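Local coordinates for nitrate transport protein (Parabacteroides distasonis, PDB 3HN0), which probably serves as the solute-binding component of an ABC transporter, perhaps for nitrate or a related substrate, at residues A65-N70 with R272-F278; L88-T92 with D161-R165; I110-Y114 with L260-E265; P214-I218 with L232-I237. All coordinates share one frame; numbering follows the deposited sequence.

Contact 1: A65-N70 with R272-F278; sequences AANLYN and RLPDAGF. With PO4 (phosphate ion), chain C.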
# COMPACT_ATOMS: atom_id res chain seq x y z
N ALA A 65 -16.01 4.58 14.24
CA ALA A 65 -16.99 4.85 13.19
C ALA A 65 -17.84 3.61 12.95
O ALA A 65 -19.09 3.65 12.96
CB ALA A 65 -16.27 5.33 11.91
N ALA A 66 -17.17 2.47 12.83
CA ALA A 66 -17.87 1.21 12.66
C ALA A 66 -18.82 0.88 13.79
O ALA A 66 -19.97 0.45 13.56
CB ALA A 66 -16.87 0.08 12.45
N ASN A 67 -18.34 1.03 15.02
CA ASN A 67 -19.14 0.77 16.21
C ASN A 67 -20.36 1.67 16.26
O ASN A 67 -21.48 1.20 16.39
CB ASN A 67 -18.28 0.98 17.46
CG ASN A 67 -19.01 0.52 18.71
OD1 ASN A 67 -19.55 -0.57 18.74
ND2 ASN A 67 -19.05 1.37 19.72
N LEU A 68 -20.17 2.97 16.11
CA LEU A 68 -21.32 3.88 16.08
C LEU A 68 -22.36 3.51 15.01
O LEU A 68 -23.57 3.52 15.28
CB LEU A 68 -20.85 5.32 15.83
CG LEU A 68 -20.05 5.99 16.94
CD1 LEU A 68 -19.62 7.41 16.44
CD2 LEU A 68 -20.85 6.06 18.18
N TYR A 69 -21.89 3.20 13.81
CA TYR A 69 -22.77 2.77 12.75
C TYR A 69 -23.53 1.49 13.14
O TYR A 69 -24.78 1.41 12.96
CB TYR A 69 -22.03 2.59 11.42
CG TYR A 69 -22.96 2.10 10.33
CD1 TYR A 69 -23.69 3.00 9.58
CD2 TYR A 69 -23.11 0.72 10.06
CE1 TYR A 69 -24.59 2.58 8.61
CE2 TYR A 69 -24.01 0.27 9.07
CZ TYR A 69 -24.75 1.21 8.35
OH TYR A 69 -25.66 0.84 7.39
N ASN A 70 -22.81 0.49 13.67
CA ASN A 70 -23.43 -0.77 14.07
C ASN A 70 -24.46 -0.60 15.20
O ASN A 70 -25.41 -1.38 15.31
CB ASN A 70 -22.36 -1.80 14.44
CG ASN A 70 -21.73 -2.41 13.23
OD1 ASN A 70 -22.34 -2.39 12.18
ND2 ASN A 70 -20.52 -2.94 13.36
N ARG A 272 -19.67 -6.93 14.69
CA ARG A 272 -19.83 -7.35 13.30
C ARG A 272 -19.26 -6.32 12.37
O ARG A 272 -19.08 -5.16 12.76
CB ARG A 272 -21.33 -7.57 12.99
CG ARG A 272 -22.17 -6.30 13.00
CD ARG A 272 -23.63 -6.65 13.01
NE ARG A 272 -24.50 -5.52 12.79
CZ ARG A 272 -24.85 -4.64 13.74
NH1 ARG A 272 -24.40 -4.76 14.97
NH2 ARG A 272 -25.67 -3.64 13.44
N LEU A 273 -18.99 -6.72 11.13
CA LEU A 273 -18.57 -5.78 10.09
C LEU A 273 -19.79 -4.97 9.70
O LEU A 273 -20.88 -5.53 9.54
CB LEU A 273 -18.06 -6.51 8.86
CG LEU A 273 -16.77 -7.30 9.00
CD1 LEU A 273 -16.60 -8.11 7.72
CD2 LEU A 273 -15.56 -6.36 9.24
N PRO A 274 -19.63 -3.64 9.53
CA PRO A 274 -20.76 -2.81 9.09
C PRO A 274 -21.33 -3.31 7.74
O PRO A 274 -20.55 -3.77 6.88
CB PRO A 274 -20.14 -1.45 8.92
CG PRO A 274 -18.96 -1.46 9.86
CD PRO A 274 -18.41 -2.84 9.78
N ASP A 275 -22.64 -3.23 7.58
CA ASP A 275 -23.29 -3.57 6.32
C ASP A 275 -23.09 -2.50 5.25
O ASP A 275 -22.35 -1.51 5.43
CB ASP A 275 -24.78 -3.86 6.55
CG ASP A 275 -25.56 -2.67 7.04
OD1 ASP A 275 -25.23 -1.52 6.69
OD2 ASP A 275 -26.55 -2.87 7.77
N ALA A 276 -23.76 -2.67 4.11
CA ALA A 276 -23.44 -1.85 2.93
C ALA A 276 -23.83 -0.37 3.13
O ALA A 276 -23.22 0.49 2.53
CB ALA A 276 -24.08 -2.41 1.66
N GLY A 277 -24.78 -0.07 4.02
CA GLY A 277 -25.18 1.32 4.28
C GLY A 277 -24.12 2.21 4.96
O GLY A 277 -24.30 3.42 5.06
N PHE A 278 -23.05 1.60 5.44
CA PHE A 278 -21.95 2.34 6.08
C PHE A 278 -21.28 3.29 5.09
O PHE A 278 -20.81 4.39 5.48
CB PHE A 278 -20.93 1.34 6.61
CG PHE A 278 -19.80 1.92 7.40
CD1 PHE A 278 -20.03 2.79 8.44
CD2 PHE A 278 -18.49 1.48 7.17
CE1 PHE A 278 -18.96 3.23 9.22
CE2 PHE A 278 -17.43 1.96 7.95
CZ PHE A 278 -17.67 2.79 8.96
P PO4 C . -26.67 -5.53 10.05
O1 PO4 C . -27.18 -5.28 8.64
O2 PO4 C . -25.15 -5.44 10.09
O3 PO4 C . -27.10 -6.92 10.49
O4 PO4 C . -27.31 -4.52 10.95
O HOH W 1 -24.15 -2.95 10.13
O HOH W 2 -25.61 -3.68 17.61

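Contact 2: L88-T92 with D161-R165; sequences LVEKT and DSSLR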
# COMPACT_ATOMS: atom_id res chain seq x y z
N LEU A 88 7.26 1.80 14.58
CA LEU A 88 8.03 1.22 15.68
C LEU A 88 9.35 1.95 15.80
O LEU A 88 10.07 2.10 14.80
CB LEU A 88 8.32 -0.24 15.36
CG LEU A 88 9.15 -1.09 16.32
CD1 LEU A 88 8.46 -1.21 17.67
CD2 LEU A 88 9.37 -2.45 15.64
N VAL A 89 9.72 2.34 17.02
CA VAL A 89 10.99 2.98 17.28
C VAL A 89 11.78 2.15 18.31
O VAL A 89 11.19 1.53 19.19
CB VAL A 89 10.81 4.43 17.79
CG1 VAL A 89 10.16 5.29 16.72
CG2 VAL A 89 9.95 4.49 19.12
N GLU A 90 13.09 2.15 18.16
CA GLU A 90 13.95 1.41 19.05
C GLU A 90 15.21 2.22 19.30
O GLU A 90 15.70 2.93 18.41
CB GLU A 90 14.28 0.01 18.48
CG GLU A 90 13.09 -0.73 17.87
CD GLU A 90 13.37 -2.18 17.52
OE1 GLU A 90 13.79 -2.95 18.43
OE2 GLU A 90 13.15 -2.58 16.35
N LYS A 91 15.73 2.10 20.52
CA LYS A 91 17.01 2.68 20.89
C LYS A 91 18.10 1.67 20.65
O LYS A 91 17.87 0.47 20.78
CB LYS A 91 17.01 3.06 22.36
CG LYS A 91 16.28 4.32 22.62
CD LYS A 91 16.30 4.75 24.08
CE LYS A 91 17.70 5.12 24.58
NZ LYS A 91 17.75 6.44 25.26
N THR A 92 19.28 2.18 20.29
CA THR A 92 20.53 1.42 20.23
C THR A 92 21.52 2.03 21.22
O THR A 92 21.81 3.24 21.13
CB THR A 92 21.17 1.48 18.82
OG1 THR A 92 20.15 1.25 17.85
CG2 THR A 92 22.29 0.43 18.67
N ASP A 161 15.74 12.39 21.52
CA ASP A 161 16.67 11.32 21.77
C ASP A 161 17.24 10.94 20.43
O ASP A 161 16.64 10.16 19.66
CB ASP A 161 15.99 10.11 22.40
CG ASP A 161 16.99 9.04 22.82
OD1 ASP A 161 18.12 9.01 22.26
OD2 ASP A 161 16.67 8.25 23.72
N SER A 162 18.43 11.47 20.16
CA SER A 162 19.01 11.28 18.85
C SER A 162 19.55 9.89 18.57
O SER A 162 19.97 9.66 17.44
CB SER A 162 20.08 12.34 18.58
OG SER A 162 21.23 12.04 19.31
N SER A 163 19.57 9.03 19.60
CA SER A 163 19.83 7.59 19.48
C SER A 163 18.64 6.80 18.88
O SER A 163 18.84 5.78 18.24
CB SER A 163 20.26 7.00 20.84
OG SER A 163 19.20 6.55 21.69
N LEU A 164 17.43 7.33 19.03
CA LEU A 164 16.21 6.61 18.70
C LEU A 164 16.10 6.54 17.19
O LEU A 164 16.43 7.51 16.51
CB LEU A 164 14.98 7.36 19.28
CG LEU A 164 13.69 6.60 19.31
CD1 LEU A 164 13.74 5.40 20.33
CD2 LEU A 164 12.53 7.62 19.61
N ARG A 165 15.64 5.41 16.67
CA ARG A 165 15.41 5.22 15.25
C ARG A 165 14.06 4.56 14.99
O ARG A 165 13.64 3.71 15.75
CB ARG A 165 16.52 4.33 14.65
CG ARG A 165 17.92 4.94 14.72
CD ARG A 165 18.12 6.03 13.64
NE ARG A 165 19.49 6.58 13.67
CZ ARG A 165 19.89 7.59 14.45
NH1 ARG A 165 19.03 8.16 15.29
NH2 ARG A 165 21.16 8.01 14.41
O HOH W 3 18.30 2.70 17.17

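Contact 3: I110-Y114 with L260-E265; sequences ILTRY and LIEQYE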
# COMPACT_ATOMS: atom_id res chain seq x y z
N ILE A 110 -3.82 -3.45 18.67
CA ILE A 110 -4.16 -4.54 17.76
C ILE A 110 -3.21 -4.64 16.57
O ILE A 110 -2.71 -5.72 16.24
CB ILE A 110 -5.62 -4.49 17.31
CG1 ILE A 110 -6.55 -4.70 18.50
CG2 ILE A 110 -5.86 -5.59 16.22
CD1 ILE A 110 -7.93 -4.01 18.38
N LEU A 111 -2.91 -3.49 15.95
CA LEU A 111 -2.00 -3.46 14.81
C LEU A 111 -0.57 -3.83 15.18
O LEU A 111 0.16 -4.41 14.36
CB LEU A 111 -2.06 -2.10 14.09
CG LEU A 111 -3.42 -1.86 13.36
CD1 LEU A 111 -3.35 -0.60 12.49
CD2 LEU A 111 -3.86 -3.06 12.53
N THR A 112 -0.15 -3.49 16.38
CA THR A 112 1.17 -3.87 16.84
C THR A 112 1.19 -5.39 17.01
O THR A 112 2.10 -6.05 16.55
CB THR A 112 1.53 -3.15 18.17
OG1 THR A 112 1.53 -1.73 17.92
CG2 THR A 112 2.90 -3.56 18.68
N ARG A 113 0.15 -5.93 17.63
CA ARG A 113 0.09 -7.39 17.79
C ARG A 113 0.07 -8.09 16.43
O ARG A 113 0.75 -9.09 16.23
CB ARG A 113 -1.12 -7.77 18.64
CG ARG A 113 -0.91 -7.48 20.13
CD ARG A 113 -2.02 -8.09 20.95
NE ARG A 113 -3.08 -7.15 21.23
CZ ARG A 113 -4.37 -7.45 21.35
NH1 ARG A 113 -4.81 -8.69 21.15
NH2 ARG A 113 -5.24 -6.48 21.65
N TYR A 114 -0.64 -7.50 15.46
CA TYR A 114 -0.69 -8.08 14.13
C TYR A 114 0.69 -8.11 13.46
O TYR A 114 1.11 -9.12 12.84
CB TYR A 114 -1.69 -7.30 13.27
CG TYR A 114 -1.62 -7.70 11.82
CD1 TYR A 114 -2.11 -8.93 11.40
CD2 TYR A 114 -1.06 -6.83 10.84
CE1 TYR A 114 -2.05 -9.31 10.08
CE2 TYR A 114 -0.99 -7.23 9.50
CZ TYR A 114 -1.49 -8.48 9.13
OH TYR A 114 -1.45 -8.91 7.82
N LEU A 260 -9.64 -7.38 10.19
CA LEU A 260 -8.46 -7.65 10.99
C LEU A 260 -8.72 -7.32 12.47
O LEU A 260 -8.44 -8.14 13.35
CB LEU A 260 -7.26 -6.87 10.42
CG LEU A 260 -5.88 -7.06 11.06
CD1 LEU A 260 -4.77 -6.53 10.12
CD2 LEU A 260 -5.85 -6.36 12.41
N ILE A 261 -9.26 -6.14 12.74
CA ILE A 261 -9.54 -5.74 14.12
C ILE A 261 -10.50 -6.74 14.79
O ILE A 261 -10.31 -7.15 15.93
CB ILE A 261 -10.18 -4.34 14.19
CG1 ILE A 261 -9.18 -3.29 13.70
CG2 ILE A 261 -10.73 -4.02 15.60
CD1 ILE A 261 -7.90 -3.26 14.53
N GLU A 262 -11.53 -7.12 14.05
CA GLU A 262 -12.54 -8.02 14.54
C GLU A 262 -11.93 -9.38 14.94
O GLU A 262 -12.42 -10.06 15.86
CB GLU A 262 -13.60 -8.19 13.45
CG GLU A 262 -14.78 -9.02 13.87
CD GLU A 262 -15.77 -9.22 12.74
OE1 GLU A 262 -15.35 -9.24 11.58
OE2 GLU A 262 -16.96 -9.34 13.03
N GLN A 263 -10.87 -9.80 14.26
CA GLN A 263 -10.20 -11.07 14.57
C GLN A 263 -9.61 -11.09 15.96
O GLN A 263 -9.46 -12.17 16.58
CB GLN A 263 -9.07 -11.35 13.62
CG GLN A 263 -9.45 -11.92 12.28
CD GLN A 263 -8.19 -12.26 11.49
OE1 GLN A 263 -7.57 -11.38 10.89
NE2 GLN A 263 -7.79 -13.52 11.52
N TYR A 264 -9.19 -9.91 16.42
CA TYR A 264 -8.52 -9.73 17.71
C TYR A 264 -9.51 -9.31 18.78
O TYR A 264 -9.41 -9.79 19.91
CB TYR A 264 -7.39 -8.68 17.61
CG TYR A 264 -6.18 -9.18 16.87
CD1 TYR A 264 -6.10 -9.11 15.50
CD2 TYR A 264 -5.09 -9.73 17.56
CE1 TYR A 264 -5.01 -9.60 14.81
CE2 TYR A 264 -3.98 -10.20 16.88
CZ TYR A 264 -3.95 -10.15 15.50
OH TYR A 264 -2.86 -10.63 14.81
N GLU A 265 -10.43 -8.41 18.44
CA GLU A 265 -11.33 -7.77 19.40
C GLU A 265 -12.66 -7.39 18.75
O GLU A 265 -12.89 -6.23 18.42
CB GLU A 265 -10.69 -6.49 19.94
CG GLU A 265 -9.43 -6.66 20.80
CD GLU A 265 -9.65 -7.50 22.05
OE1 GLU A 265 -10.82 -7.68 22.48
OE2 GLU A 265 -8.63 -8.00 22.60

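Contact 4: P214-I218 with L232-I237; sequences PKETI and LTPKSI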
# COMPACT_ATOMS: atom_id res chain seq x y z
N PRO A 214 4.52 21.60 2.87
CA PRO A 214 4.56 21.21 4.30
C PRO A 214 5.02 22.30 5.24
O PRO A 214 4.50 22.44 6.35
CB PRO A 214 5.48 19.97 4.30
CG PRO A 214 6.37 20.17 3.07
CD PRO A 214 5.40 20.77 2.05
N LYS A 215 5.99 23.10 4.83
CA LYS A 215 6.47 24.11 5.76
C LYS A 215 5.38 25.14 6.05
O LYS A 215 5.21 25.55 7.16
CB LYS A 215 7.72 24.79 5.18
CG LYS A 215 8.89 23.85 4.97
CD LYS A 215 10.19 24.69 4.74
CE LYS A 215 11.20 24.00 3.82
NZ LYS A 215 11.30 22.53 4.08
N GLU A 216 4.64 25.53 5.02
CA GLU A 216 3.56 26.49 5.17
C GLU A 216 2.43 25.91 6.01
O GLU A 216 1.80 26.59 6.78
CB GLU A 216 3.03 26.88 3.77
CG GLU A 216 4.07 27.66 2.95
CD GLU A 216 5.08 26.82 2.07
OE1 GLU A 216 5.25 25.58 2.22
OE2 GLU A 216 5.75 27.45 1.22
N THR A 217 2.20 24.61 5.83
CA THR A 217 1.17 23.88 6.59
C THR A 217 1.54 23.88 8.08
O THR A 217 0.73 24.23 8.92
CB THR A 217 1.01 22.47 6.04
OG1 THR A 217 0.61 22.54 4.66
CG2 THR A 217 -0.02 21.61 6.85
N ILE A 218 2.80 23.53 8.37
CA ILE A 218 3.28 23.52 9.72
C ILE A 218 3.18 24.90 10.36
O ILE A 218 2.72 25.05 11.49
CB ILE A 218 4.74 22.98 9.79
CG1 ILE A 218 4.76 21.48 9.42
CG2 ILE A 218 5.34 23.22 11.19
CD1 ILE A 218 6.11 20.90 9.06
N LEU A 232 6.44 19.51 14.60
CA LEU A 232 6.40 18.88 13.29
C LEU A 232 7.48 19.46 12.37
O LEU A 232 7.80 20.67 12.44
CB LEU A 232 5.07 19.10 12.63
CG LEU A 232 3.78 18.52 13.23
CD1 LEU A 232 2.62 19.02 12.40
CD2 LEU A 232 3.81 17.01 13.21
N THR A 233 7.99 18.59 11.49
CA THR A 233 8.86 18.98 10.40
C THR A 233 8.27 18.39 9.09
O THR A 233 7.32 17.59 9.14
CB THR A 233 10.29 18.43 10.59
OG1 THR A 233 10.28 17.01 10.38
CG2 THR A 233 10.85 18.80 11.96
N PRO A 234 8.78 18.81 7.93
CA PRO A 234 8.27 18.18 6.71
C PRO A 234 8.39 16.66 6.70
O PRO A 234 7.51 16.01 6.17
CB PRO A 234 9.09 18.85 5.60
CG PRO A 234 9.33 20.20 6.16
CD PRO A 234 9.59 19.99 7.61
N LYS A 235 9.41 16.09 7.35
CA LYS A 235 9.47 14.62 7.45
C LYS A 235 8.32 14.02 8.25
O LYS A 235 7.81 12.97 7.92
CB LYS A 235 10.81 14.15 8.01
CG LYS A 235 11.92 14.18 6.96
CD LYS A 235 13.18 13.52 7.51
CE LYS A 235 14.46 14.03 6.84
NZ LYS A 235 14.40 13.89 5.36
N SER A 236 7.83 14.76 9.25
CA SER A 236 6.69 14.34 10.05
C SER A 236 5.48 14.24 9.13
O SER A 236 4.74 13.28 9.16
CB SER A 236 6.37 15.36 11.16
OG SER A 236 7.54 15.78 11.86
N ILE A 237 5.29 15.26 8.31
CA ILE A 237 4.15 15.24 7.36
C ILE A 237 4.25 14.07 6.40
O ILE A 237 3.28 13.35 6.20
CB ILE A 237 4.01 16.58 6.66
CG1 ILE A 237 3.52 17.60 7.69
CG2 ILE A 237 3.01 16.46 5.49
CD1 ILE A 237 3.18 18.95 7.10

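Contact 1: A65-N70 with R272-F278
Tyr-69 holds its CG opposite the backbone N (chi1 178°), carrying the ring off helix 62-70 and along the loop 272-278, while Asn-70, its CG beside the backbone N (chi1 -78°), lays its amide against the guanidinium of Arg-272. The phenol OH of Tyr-69 donates to Asp-275 OD1 in a very short bond of 2.5 Å, the carboxylate standing almost perpendicular to the ring whose edge it meets. OD1 of Asp-275 also accepts from Gly-277 N at 3.1 Å, which closes an Asx turn leading into the 3-10 segment 276-278. This turn sets Phe-278 CB over the Tyr-69 ring face, 4.0 Å from its centroid. In the two-lobed fold expected of a solute-binding protein, the contact lays the tail after helix 251-264 on helix 62-70; Pro-274 CG rests on Ala-66 CB at 3.7 Å. Asn-70 and Arg-272 stack with planes 28° apart. Arg-272 NH2 donates to an in-plane lone pair of Asn-70 O (2.9 Å), whereas Asn-70 ND2 is bonded chiefly to Val-269 O and weakly to Arg-272 O. At the guanidinium edge, Arg-272 NE holds phosphate O2 at 2.8 Å; the ion is probably from the crystallisation liquor. One water links Asn-70 OD1, Asp-275 N and phosphate O2.

Contact 2: L88-T92 with D161-R165
Glu-90 and Arg-165 form an antiparallel hydrogen-bonded pair, by which strand 165-169 adds itself to strand 87-90. Glu-90 N donates to Arg-165 O (2.9 Å), and Arg-165 N to Glu-90 O (3.0 Å). The buried side of this pair is close-packed: Val-89 CB meets Leu-164 CG at 3.9 Å, and Leu-164 CD1 reaches Lys-91 CG at 3.6 Å. Leu-164 gets there because its CG lies opposite the backbone N (chi1 -166°), pointing the isobutyl group toward helix 153-160, where Ala-157 and Leu-158 also touch it. The Thr-92 side is looser: a water there donates to Glu-90 O and weakly to Ser-163 O, and lies doubtfully close to Thr-92 OG1. In the conformer described, the Glu-90 carboxylate makes a salt bridge to Arg-146 and a hydrogen bond with Thr-167. Apart from these lies a tight polar grip: Lys-91 bends at chi3 and chi4 to bring NZ onto the syn lone pair of Asp-161 OD2, a salt bridge of 2.6 Å. Ser-163 N to Asp-161 OD1 makes an Asx turn within the type I turn 161-164, and in one conformer Ser-163 OG adds a 2.7 Å bond to OD1 from the same face. Replacing Asp-161 by alanine removes both oxygens and would probably leave the Lys-91 ammonium without its mate and the Ser-163 hydroxyl free to rotate. Asp-161, meeting three donors, is likely to be ionised.

Contact 3: I110-Y114 with L260-E265
Ile-110 is the centre of the first shell. Its CG2 methyl sits 3.5 Å from Ile-261 CD1 and 3.6 Å from Tyr-264 CD1, and it also touches Leu-260 CD2. The other branch of Ile-110 carries CD1 to the aliphatic part of Glu-265, 3.9 Å from CG. One turn along, Tyr-114 offers a ring face to Leu-260: the CD1 methyl lies over the ring centre, 3.6 Å from the centroid and 4° off the normal, a CH-pi contact in the conformer described. Leu-260 CG opposite the backbone N (chi1 -177°) aims the two methyls of the leucine forward, CD1 at the Tyr-114 ring and CD2 at Ile-110 and at Leu-111 CD2. Tyr-264 and Ile-110 run side by side, pointing opposite ways, and the tyrosine OH ends near Tyr-114 CA, in line with the edge of the Tyr-114 ring. Farther out, Arg-113 bends at chi3 and brings NH1 to the edge of the Tyr-264 ring, 3.7 Å from CD2, with the guanidinium and ring planes nearly perpendicular. Its NH2 makes a long salt bridge with Glu-265 OE2 at 3.8 Å, while Asp-109 OD1 holds NE of the same arginine. The Tyr-114 ring is fixed at its far end by the bond from OH to Leu-173 O. This perpendicular helix packing joins helix 107-119 to the last helix, 251-264, of the two-lobed fold; the axes of the short segments approach to 10.2 Å and cross at 90°, and Phe-181 and Gln-183, just before strand 184-188, cover Leu-111 beside them.

Contact 4: P214-I218 with L232-I237
Ile-218 pushes its CD1 methyl against the backbone between Thr-233 and Pro-234, 3.3 Å from Thr-233 C, and its CG1 lies 4.0 Å from Leu-232 CB. The site it meets is the start of helix 234-240, where Thr-233 and Ser-236 form a capping box, and helix 214-223 packs on this N-terminal end of its neighbour. CG1 beside the backbone N (chi1 -68°) with CD1 extended from it carries the methyl out to that end. Ile-237 lies alongside in the opposite direction, its CD1 3.8 Å from Ile-218 CG1 and equally close to Pro-214 CB. The two prolines cross at about a right angle, Pro-214 CG resting 3.9 Å from Pro-234 CB, and Lys-215, bent at chi3 and chi4, brings CG and NZ against Pro-234 CG. Ile-18 of helix 16-19 touches Thr-217, Leu-232 and Ile-237 and so adds to the apolar group. A serine in place of Ile-218 would probably open a gap beside Leu-232 and Pro-234 and leave Ile-237 CD1 poorly packed. In the box, the Lys-235 N to Thr-233 OG1 bond is weak, while Thr-233 N to Ser-236 OG is nearly straight (2.9 Å, 173°), and Ser-236 OG is also bonded to Ser-155 OG.

From the N terminus, helix 62-70 opens contact 1, which ties it to the tail 272-278 and so encloses the other three. Strand 87-90 follows and closes contact 2 at 161-165, within the small three-stranded sheet. Helix 107-119 opens contact 3 before contact 2 has closed, and residues 260-265 complete it, joining that helix to helix 251-264; contacts 2 and 3 therefore cross. Contact 4, a short loop from 214-218 to 232-237, comes after contact 2, lies within contact 3 and ties helix 214-223 to helix 234-240. Contacts 1 and 3 touch through Glu-262, which packs on Arg-272 and Leu-273, whereas contacts 1 and 4 lie on opposite sides of the chain's centre.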